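Local coordinates for uncharacterized conserved protein (Pseudomonas syringae pv. tomato, PDB 3ERM), which is of unknown function but belongs to the YebG family, whose Escherichia coli namesake is induced by DNA damage, and assembles as a pair of all-helical subunits, at residues A28-Q31 and M32-L35; L39-V42 and L43-N46; E52-A55 and E56-S59; A67-A70 and A71-N75. All coordinates share one frame; numbering follows the deposited sequence.

Interaction 1. Residues A28-Q31 and M32-L35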
loop_
_atom_site.group_PDB
_atom_site.type_symbol
_atom_site.label_atom_id
_atom_site.label_comp_id
_atom_site.label_asym_id
_atom_site.label_seq_id
_atom_site.Cartn_x
_atom_site.Cartn_y
_atom_site.Cartn_z
ATOM N N ALA A 28 -0.066 11.787 -15.206
ATOM C CA ALA A 28 -0.612 10.988 -14.097
ATOM C C ALA A 28 -0.477 9.476 -14.298
ATOM O O ALA A 28 -0.046 8.768 -13.386
ATOM C CB ALA A 28 -2.041 11.367 -13.787
ATOM N N HIS A 29 -0.819 8.969 -15.478
ATOM C CA HIS A 29 -0.689 7.534 -15.713
ATOM C C HIS A 29 0.763 7.064 -15.593
ATOM O O HIS A 29 1.020 5.939 -15.149
ATOM C CB HIS A 29 -1.239 7.138 -17.080
ATOM C CG HIS A 29 -1.071 5.676 -17.385
ATOM N ND1 HIS A 29 -0.028 5.187 -18.150
ATOM C CD2 HIS A 29 -1.798 4.598 -17.003
ATOM C CE1 HIS A 29 -0.130 3.872 -18.242
ATOM N NE2 HIS A 29 -1.200 3.491 -17.563
ATOM N N ASP A 30 1.692 7.928 -16.020
ATOM C CA ASP A 30 3.117 7.640 -15.926
ATOM C C ASP A 30 3.582 7.541 -14.475
ATOM O O ASP A 30 4.366 6.636 -14.101
ATOM C CB ASP A 30 3.940 8.695 -16.663
ATOM C CG ASP A 30 3.843 8.564 -18.186
ATOM O OD1 ASP A 30 4.338 9.468 -18.901
ATOM O OD2 ASP A 30 3.269 7.565 -18.677
ATOM N N GLN A 31 3.092 8.482 -13.670
ATOM C CA GLN A 31 3.384 8.533 -12.247
ATOM C C GLN A 31 2.784 7.332 -11.526
ATOM O O GLN A 31 3.358 6.855 -10.559
ATOM C CB GLN A 31 2.881 9.846 -11.648
ATOM C CG GLN A 31 3.650 11.085 -12.111
ATOM C CD GLN A 31 2.846 12.377 -11.895
ATOM O OE1 GLN A 31 3.235 13.476 -12.355
ATOM N NE2 GLN A 31 1.704 12.251 -11.205
HETATM N N MSE A 32 1.644 6.848 -12.017
HETATM C CA MSE A 32 1.006 5.608 -11.553
HETATM C C MSE A 32 1.986 4.415 -11.709
HETATM O O MSE A 32 2.206 3.629 -10.769
HETATM C CB MSE A 32 -0.289 5.406 -12.353
HETATM C CG MSE A 32 -1.136 4.216 -11.994
HETATM SE SE MSE A 32 -0.279 2.502 -12.487
HETATM C CE MSE A 32 -1.465 1.301 -11.556
ATOM N N LEU A 33 2.583 4.315 -12.895
ATOM C CA LEU A 33 3.512 3.264 -13.246
ATOM C C LEU A 33 4.779 3.388 -12.443
ATOM O O LEU A 33 5.204 2.413 -11.829
ATOM C CB LEU A 33 3.854 3.334 -14.729
ATOM C CG LEU A 33 2.668 3.132 -15.657
ATOM C CD1 LEU A 33 2.968 3.706 -17.044
ATOM C CD2 LEU A 33 2.295 1.649 -15.711
ATOM N N GLU A 34 5.383 4.575 -12.439
ATOM C CA GLU A 34 6.599 4.783 -11.664
ATOM C C GLU A 34 6.402 4.384 -10.185
ATOM O O GLU A 34 7.295 3.812 -9.592
ATOM C CB GLU A 34 7.111 6.216 -11.805
ATOM C CG GLU A 34 8.400 6.481 -11.032
ATOM C CD GLU A 34 8.706 7.985 -10.756
ATOM O OE1 GLU A 34 7.832 8.890 -11.020
ATOM O OE2 GLU A 34 9.848 8.251 -10.251
ATOM N N LEU A 35 5.227 4.665 -9.621
ATOM C CA LEU A 35 4.870 4.261 -8.257
ATOM C C LEU A 35 4.675 2.769 -8.097
ATOM O O LEU A 35 5.057 2.190 -7.072
ATOM C CB LEU A 35 3.572 4.921 -7.794
ATOM C CG LEU A 35 3.084 4.549 -6.377
ATOM C CD1 LEU A 35 4.049 4.971 -5.244
ATOM C CD2 LEU A 35 1.687 5.132 -6.119
#
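The imidazole of His29 and the isobutyl group of Leu33, one helical turn further on, carry most of the side-chain contact. Leu33 CG stands off-centre over a face of the ring, 4.3 Å from the His29 centroid and 29° from the ring normal, a CH-pi contact. Leu33 CD1 comes in obliquely and lies 3.3 Å from His29 CE1. With CG beside the carbonyl carbon (chi1 178°), the His29 ring leans towards the next turn, where Leu33 is. Another flat group, the carboxylate of Asp30, meets the same methyl from another direction, more loosely, with OD2 4.2 Å from Leu33 CD1.

Beneath these side chains the helix shows its usual i to i+4 bonding. Glu34 N donates to Asp30 O at 2.8 Å, almost straight at 174°, whereas Leu33 N is 3.2 Å from His29 O. That His29 oxygen also has the CB of Met32, here selenomethionine, packed against it at 3.1 Å.

As in many amphipathic helices, one side is left to the surface while the other meets the rest of the fold. Met32 lies on Ile60 and Ala63 of helix 52-63, and Leu35, buried, rests on Ala63 and on Arg66 of helix 66-74. Leu35 also reaches Ala77 of the second subunit, and Glu34 reaches Thr78 of that subunit.

Interaction 2. Residues L39-V42 and L43-N46; sequences LTDV and LIKN
The side chains of Asp41 and Lys45 run at a slant to each other, and their charged ends meet in a salt bridge of 2.7 Å between Asp41 OD2 and Lys45 NZ. The ammonium group approaches on the syn lone pair of OD2, the side that faces OD1. The lysine chain, extended beyond CG, brings its last methylenes up to the carboxylate as well, with Lys45 CE 3.4 Å from Asp41 OD1. The aspartate is placed for this by its first torsion (chi1 -180°), which sets CG beside the carbonyl carbon and turns the acid towards the following turn.

Asn46 is oriented differently, with its amide directed at the backbone. Its ND2 donates to Val42 O at 2.7 Å, and the oxygen lies close to the amide plane, only 15° out of it. Val42 O is not served by the backbone N of Asn46, which bonds instead to Leu43 O at 3.1 Å, a tightened i to i+3 step. Further back, Leu43 lays CG against Leu39 O at 3.2 Å, the same oxygen that accepts from Leu43 N.

Leu39 and Leu43 both touch Ser59 of helix 52-63, while Leu39, Val42, Leu43 and Asn46 pack respectively on Leu80, Leu83, Met62 and Tyr61 of the second subunit. An i to i+4 acid-lysine pair on one flank and leucines a turn apart on another are the pattern of an amphipathic helix in a helical dimer.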
loop_
_atom_site.group_PDB
_atom_site.type_symbol
_atom_site.label_atom_id
_atom_site.label_comp_id
_atom_site.label_asym_id
_atom_site.label_seq_id
_atom_site.Cartn_x
_atom_site.Cartn_y
_atom_site.Cartn_z
ATOM N N LEU A 39 6.978 0.500 -5.628
ATOM C CA LEU A 39 6.274 -0.355 -4.659
ATOM C C LEU A 39 6.581 -1.851 -4.785
ATOM O O LEU A 39 6.742 -2.547 -3.775
ATOM C CB LEU A 39 4.779 -0.195 -4.827
ATOM C CG LEU A 39 3.812 0.436 -3.821
ATOM C CD1 LEU A 39 4.448 1.221 -2.682
ATOM C CD2 LEU A 39 2.799 1.279 -4.634
ATOM N N THR A 40 6.619 -2.338 -6.022
ATOM C CA THR A 40 6.973 -3.702 -6.317
ATOM C C THR A 40 8.329 -3.965 -5.767
ATOM O O THR A 40 8.531 -4.980 -5.114
ATOM C CB THR A 40 7.042 -3.922 -7.811
ATOM O OG1 THR A 40 5.730 -3.720 -8.337
ATOM C CG2 THR A 40 7.549 -5.375 -8.154
ATOM N N ASP A 41 9.248 -3.048 -6.021
ATOM C CA ASP A 41 10.557 -3.258 -5.551
ATOM C C ASP A 41 10.695 -3.264 -4.036
ATOM O O ASP A 41 11.487 -4.083 -3.500
ATOM C CB ASP A 41 11.554 -2.287 -6.111
ATOM C CG ASP A 41 12.956 -2.586 -5.564
ATOM O OD1 ASP A 41 13.430 -3.755 -5.770
ATOM O OD2 ASP A 41 13.538 -1.698 -4.860
ATOM N N VAL A 42 9.990 -2.370 -3.330
ATOM C CA VAL A 42 10.146 -2.355 -1.862
ATOM C C VAL A 42 9.483 -3.590 -1.265
ATOM O O VAL A 42 9.958 -4.120 -0.277
ATOM C CB VAL A 42 9.698 -1.042 -1.112
ATOM C CG1 VAL A 42 10.011 0.225 -1.903
ATOM C CG2 VAL A 42 8.271 -1.099 -0.705
ATOM N N LEU A 43 8.416 -4.071 -1.900
ATOM C CA LEU A 43 7.706 -5.228 -1.397
ATOM C C LEU A 43 8.482 -6.513 -1.561
ATOM O O LEU A 43 8.592 -7.298 -0.599
ATOM C CB LEU A 43 6.327 -5.353 -2.023
ATOM C CG LEU A 43 5.287 -4.304 -1.587
ATOM C CD1 LEU A 43 3.965 -4.604 -2.334
ATOM C CD2 LEU A 43 5.061 -4.310 -0.071
ATOM N N ILE A 44 9.031 -6.763 -2.745
ATOM C CA ILE A 44 9.856 -7.989 -2.850
ATOM C C ILE A 44 11.115 -7.936 -1.957
ATOM O O ILE A 44 11.597 -8.991 -1.516
ATOM C CB ILE A 44 10.245 -8.423 -4.303
ATOM C CG1 ILE A 44 11.181 -7.417 -4.977
ATOM C CG2 ILE A 44 9.001 -8.699 -5.105
ATOM C CD1 ILE A 44 11.965 -8.039 -6.175
ATOM N N LYS A 45 11.630 -6.730 -1.666
ATOM C CA LYS A 45 12.793 -6.635 -0.778
ATOM C C LYS A 45 12.409 -6.780 0.690
ATOM O O LYS A 45 13.286 -6.941 1.517
ATOM C CB LYS A 45 13.588 -5.343 -0.975
ATOM C CG LYS A 45 14.530 -5.339 -2.149
ATOM C CD LYS A 45 14.737 -3.910 -2.621
ATOM C CE LYS A 45 15.963 -3.725 -3.516
ATOM N NZ LYS A 45 16.043 -2.288 -4.002
ATOM N N ASN A 46 11.123 -6.721 1.035
ATOM C CA ASN A 46 10.781 -6.601 2.466
ATOM C C ASN A 46 9.788 -7.600 2.955
ATOM O O ASN A 46 9.541 -7.680 4.153
ATOM C CB ASN A 46 10.306 -5.178 2.831
ATOM C CG ASN A 46 11.447 -4.182 2.834
ATOM O OD1 ASN A 46 12.306 -4.176 3.737
ATOM N ND2 ASN A 46 11.496 -3.366 1.798
#

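Interaction 3. Residues E52-A55 and E56-S59; sequences EKHA and EDAS
Glu56 follows Glu52 by one turn, and its N donates to Glu52 O at 2.8 Å while its CB packs on the same oxygen. The two acids keep their charges apart, with Glu52 OE1 6.0 Å from Glu56 OE2.

Asp57 comes next and lies alongside Lys53, the two side chains pointing the same way. Contact is made low on the lysine, where Asp57 OD2 is 3.7 Å from Lys53 CG. No salt bridge forms: the lysine chain bends at chi3 (-83°) and again at chi4, and Lys53 NZ ends 6.7 Å from Asp57 OD2. The same carboxylate oxygen is found near the plane of the His54 ring, at its edge, 4.4 Å from His54 CD2.

Ala58 contributes a backbone bond to His54 O and rests its CB against that oxygen. Ser59 then grips Ala55 O twice, through its N at 3.0 Å and its OG at 2.7 Å, the two donors arriving from opposite faces of the carbonyl plane. With OG beside its own backbone N (chi1 -74°), the hydroxyl can turn back along the helix and satisfy a buried polar group locally.

On the side facing helix 22-46, Glu52 and Ala55 touch Ile44, and Ser59 OG makes a weak hydrogen bond with Thr40 OG1. Another part of its surface meets the second subunit, where His54 lies on Gly49 and Asp57 and Ala58 on Val47 of that chain.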
loop_
_atom_site.group_PDB
_atom_site.type_symbol
_atom_site.label_atom_id
_atom_site.label_comp_id
_atom_site.label_asym_id
_atom_site.label_seq_id
_atom_site.Cartn_x
_atom_site.Cartn_y
_atom_site.Cartn_z
ATOM N N GLU A 52 7.210 -12.277 -7.090
ATOM C CA GLU A 52 7.332 -11.117 -7.920
ATOM C C GLU A 52 5.981 -10.765 -8.541
ATOM O O GLU A 52 5.560 -9.628 -8.463
ATOM C CB GLU A 52 8.390 -11.399 -8.985
ATOM C CG GLU A 52 9.136 -10.155 -9.454
ATOM C CD GLU A 52 10.547 -10.517 -9.880
ATOM O OE1 GLU A 52 10.722 -10.839 -11.086
ATOM O OE2 GLU A 52 11.462 -10.540 -8.990
ATOM N N LYS A 53 5.312 -11.743 -9.143
ATOM C CA LYS A 53 3.996 -11.577 -9.707
ATOM C C LYS A 53 3.018 -10.991 -8.699
ATOM O O LYS A 53 2.333 -10.032 -9.017
ATOM C CB LYS A 53 3.447 -12.898 -10.228
ATOM C CG LYS A 53 1.962 -12.854 -10.561
ATOM C CD LYS A 53 1.338 -14.252 -10.507
ATOM C CE LYS A 53 1.570 -15.014 -11.809
ATOM N NZ LYS A 53 2.030 -16.414 -11.553
ATOM N N HIS A 54 2.925 -11.558 -7.495
ATOM C CA HIS A 54 1.981 -11.016 -6.523
ATOM C C HIS A 54 2.329 -9.585 -6.082
ATOM O O HIS A 54 1.428 -8.772 -5.910
ATOM C CB HIS A 54 1.795 -11.945 -5.319
ATOM C CG HIS A 54 1.055 -13.206 -5.638
ATOM N ND1 HIS A 54 1.284 -14.394 -4.972
ATOM C CD2 HIS A 54 0.097 -13.472 -6.566
ATOM C CE1 HIS A 54 0.491 -15.327 -5.466
ATOM N NE2 HIS A 54 -0.236 -14.795 -6.437
ATOM N N ALA A 55 3.614 -9.275 -5.923
ATOM C CA ALA A 55 4.052 -7.919 -5.533
ATOM C C ALA A 55 3.714 -6.939 -6.640
ATOM O O ALA A 55 3.295 -5.788 -6.387
ATOM C CB ALA A 55 5.547 -7.886 -5.275
ATOM N N GLU A 56 3.892 -7.416 -7.872
ATOM C CA GLU A 56 3.606 -6.617 -9.046
ATOM C C GLU A 56 2.112 -6.224 -9.034
ATOM O O GLU A 56 1.767 -5.026 -9.101
ATOM C CB GLU A 56 3.966 -7.439 -10.259
ATOM C CG GLU A 56 4.197 -6.698 -11.525
ATOM C CD GLU A 56 4.460 -7.685 -12.685
ATOM O OE1 GLU A 56 3.766 -7.609 -13.743
ATOM O OE2 GLU A 56 5.348 -8.566 -12.503
ATOM N N ASP A 57 1.263 -7.238 -8.839
ATOM C CA ASP A 57 -0.195 -7.156 -8.966
ATOM C C ASP A 57 -0.775 -6.205 -7.944
ATOM O O ASP A 57 -1.670 -5.406 -8.246
ATOM C CB ASP A 57 -0.850 -8.536 -8.743
ATOM C CG ASP A 57 -0.773 -9.443 -9.956
ATOM O OD1 ASP A 57 -0.576 -8.954 -11.077
ATOM O OD2 ASP A 57 -0.925 -10.672 -9.799
ATOM N N ALA A 58 -0.263 -6.331 -6.731
ATOM C CA ALA A 58 -0.766 -5.583 -5.603
ATOM C C ALA A 58 -0.297 -4.140 -5.715
ATOM O O ALA A 58 -1.012 -3.228 -5.327
ATOM C CB ALA A 58 -0.273 -6.214 -4.315
ATOM N N SER A 59 0.906 -3.958 -6.258
ATOM C CA SER A 59 1.501 -2.634 -6.462
ATOM C C SER A 59 0.728 -1.833 -7.486
ATOM O O SER A 59 0.498 -0.644 -7.266
ATOM C CB SER A 59 2.951 -2.759 -6.929
ATOM O OG SER A 59 3.733 -3.142 -5.828
#

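Interaction 4. Residues A67-A70 and A71-N75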
loop_
_atom_site.group_PDB
_atom_site.type_symbol
_atom_site.label_atom_id
_atom_site.label_comp_id
_atom_site.label_asym_id
_atom_site.label_seq_id
_atom_site.Cartn_x
_atom_site.Cartn_y
_atom_site.Cartn_z
ATOM N N ALA A 67 -4.928 7.633 -4.380
ATOM C CA ALA A 67 -5.570 8.641 -3.547
ATOM C C ALA A 67 -6.341 8.023 -2.380
ATOM O O ALA A 67 -6.398 8.593 -1.295
ATOM C CB ALA A 67 -6.468 9.605 -4.379
ATOM N N VAL A 68 -6.929 6.856 -2.593
ATOM C CA VAL A 68 -7.649 6.193 -1.502
ATOM C C VAL A 68 -6.670 5.589 -0.507
ATOM O O VAL A 68 -6.937 5.590 0.713
ATOM C CB VAL A 68 -8.647 5.173 -1.999
ATOM C CG1 VAL A 68 -9.207 4.399 -0.841
ATOM C CG2 VAL A 68 -9.774 5.883 -2.753
ATOM N N PHE A 69 -5.534 5.097 -1.011
ATOM C CA PHE A 69 -4.487 4.575 -0.123
ATOM C C PHE A 69 -3.783 5.696 0.650
ATOM O O PHE A 69 -3.574 5.568 1.859
ATOM C CB PHE A 69 -3.532 3.640 -0.867
ATOM C CG PHE A 69 -4.134 2.253 -1.139
ATOM C CD1 PHE A 69 -4.888 2.012 -2.280
ATOM C CD2 PHE A 69 -3.960 1.208 -0.242
ATOM C CE1 PHE A 69 -5.458 0.758 -2.513
ATOM C CE2 PHE A 69 -4.521 -0.071 -0.476
ATOM C CZ PHE A 69 -5.262 -0.293 -1.611
ATOM N N ALA A 70 -3.467 6.817 -0.013
ATOM C CA ALA A 70 -2.892 7.977 0.668
ATOM C C ALA A 70 -3.771 8.422 1.837
ATOM O O ALA A 70 -3.264 8.721 2.936
ATOM C CB ALA A 70 -2.692 9.114 -0.297
ATOM N N ALA A 71 -5.084 8.438 1.625
ATOM C CA ALA A 71 -6.014 8.827 2.702
ATOM C C ALA A 71 -6.006 7.762 3.806
ATOM O O ALA A 71 -5.962 8.081 4.989
ATOM C CB ALA A 71 -7.429 9.039 2.158
ATOM N N ALA A 72 -6.022 6.491 3.404
ATOM C CA ALA A 72 -5.965 5.388 4.370
ATOM C C ALA A 72 -4.752 5.507 5.305
ATOM O O ALA A 72 -4.910 5.503 6.518
ATOM C CB ALA A 72 -5.971 4.016 3.658
ATOM N N PHE A 73 -3.569 5.621 4.704
ATOM C CA PHE A 73 -2.301 5.713 5.411
ATOM C C PHE A 73 -2.114 7.028 6.157
ATOM O O PHE A 73 -1.568 7.014 7.254
ATOM C CB PHE A 73 -1.125 5.507 4.445
ATOM C CG PHE A 73 -0.860 4.072 4.108
ATOM C CD1 PHE A 73 0.143 3.377 4.743
ATOM C CD2 PHE A 73 -1.606 3.411 3.142
ATOM C CE1 PHE A 73 0.403 2.061 4.431
ATOM C CE2 PHE A 73 -1.342 2.076 2.814
ATOM C CZ PHE A 73 -0.345 1.408 3.470
ATOM N N LYS A 74 -2.546 8.155 5.570
ATOM C CA LYS A 74 -2.438 9.466 6.248
ATOM C C LYS A 74 -3.174 9.517 7.582
ATOM O O LYS A 74 -2.677 10.161 8.493
ATOM C CB LYS A 74 -2.825 10.672 5.369
ATOM C CG LYS A 74 -2.139 11.995 5.831
ATOM C CD LYS A 74 -2.549 13.311 5.060
ATOM C CE LYS A 74 -2.380 14.601 5.943
ATOM N NZ LYS A 74 -2.355 15.917 5.204
ATOM N N ASN A 75 -4.324 8.841 7.722
ATOM C CA ASN A 75 -5.123 8.920 8.989
ATOM C C ASN A 75 -6.113 7.780 9.350
ATOM O O ASN A 75 -5.837 6.935 10.244
ATOM C CB ASN A 75 -5.859 10.272 9.075
ATOM C CG ASN A 75 -6.240 10.826 7.695
ATOM O OD1 ASN A 75 -6.055 12.022 7.427
ATOM N ND2 ASN A 75 -6.752 9.952 6.809
#
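Phe69 and Phe73 lie one turn apart, and their rings touch at the margins: Phe73 CE2 lies near the plane of the Phe69 ring, at its edge, 4.1 Å from Phe69 CD2. Both rings hang beside their own backbone N, with chi1 of -76° in Phe69 and -79° in Phe73, which carries them off the same flank of the helix.

Contacts of carbon with carbonyl oxygen come next. Phe73 CD2 is 3.2 Å from Phe69 O, which sits in the plane of the Phe73 ring at its edge. Lys74 CB approaches Ala70 O to 3.1 Å.

The backbone bonds are uneven. Phe73 N donates to Phe69 O at 2.8 Å, nearly straight at 176°, whereas Ala71 N is 3.2 Å from Ala67 O. Asn75 N still reaches Ala71 O, although Asn75 itself has left helical geometry.

Leu80 and Leu83 of the same chain touch Phe69. Phe73 meets Phe73 of the second subunit, Leu39 of that subunit packs on both phenylalanines, and its Arg66 bonds weakly to the carbonyls of Ala72, Phe73 and Asn75. This is a short amphipathic helix at a homodimer interface, its aromatic flank turned inward.

Overall arrangement
Interaction 1 is a surface contact, while interactions 2, 3 and 4 are partly buried. Interactions 1 and 2 share helix 22-46, their centres about 17 Å apart, and do not touch beyond adjoining in sequence. Interactions 2 and 3 are the closest pair, about 9 Å between centres, and join helix 22-46 to helix 52-63. Interaction 4, about 20 Å centre to centre from interaction 3, lies on the opposite side of the chain's centre from it. The chemistry follows place: a histidine-leucine pair at the surface, a salt bridge and an amide-to-backbone bond in 2, a serine hydroxyl on a backbone carbonyl in 3, aromatic rings in 4. All four reach the second subunit.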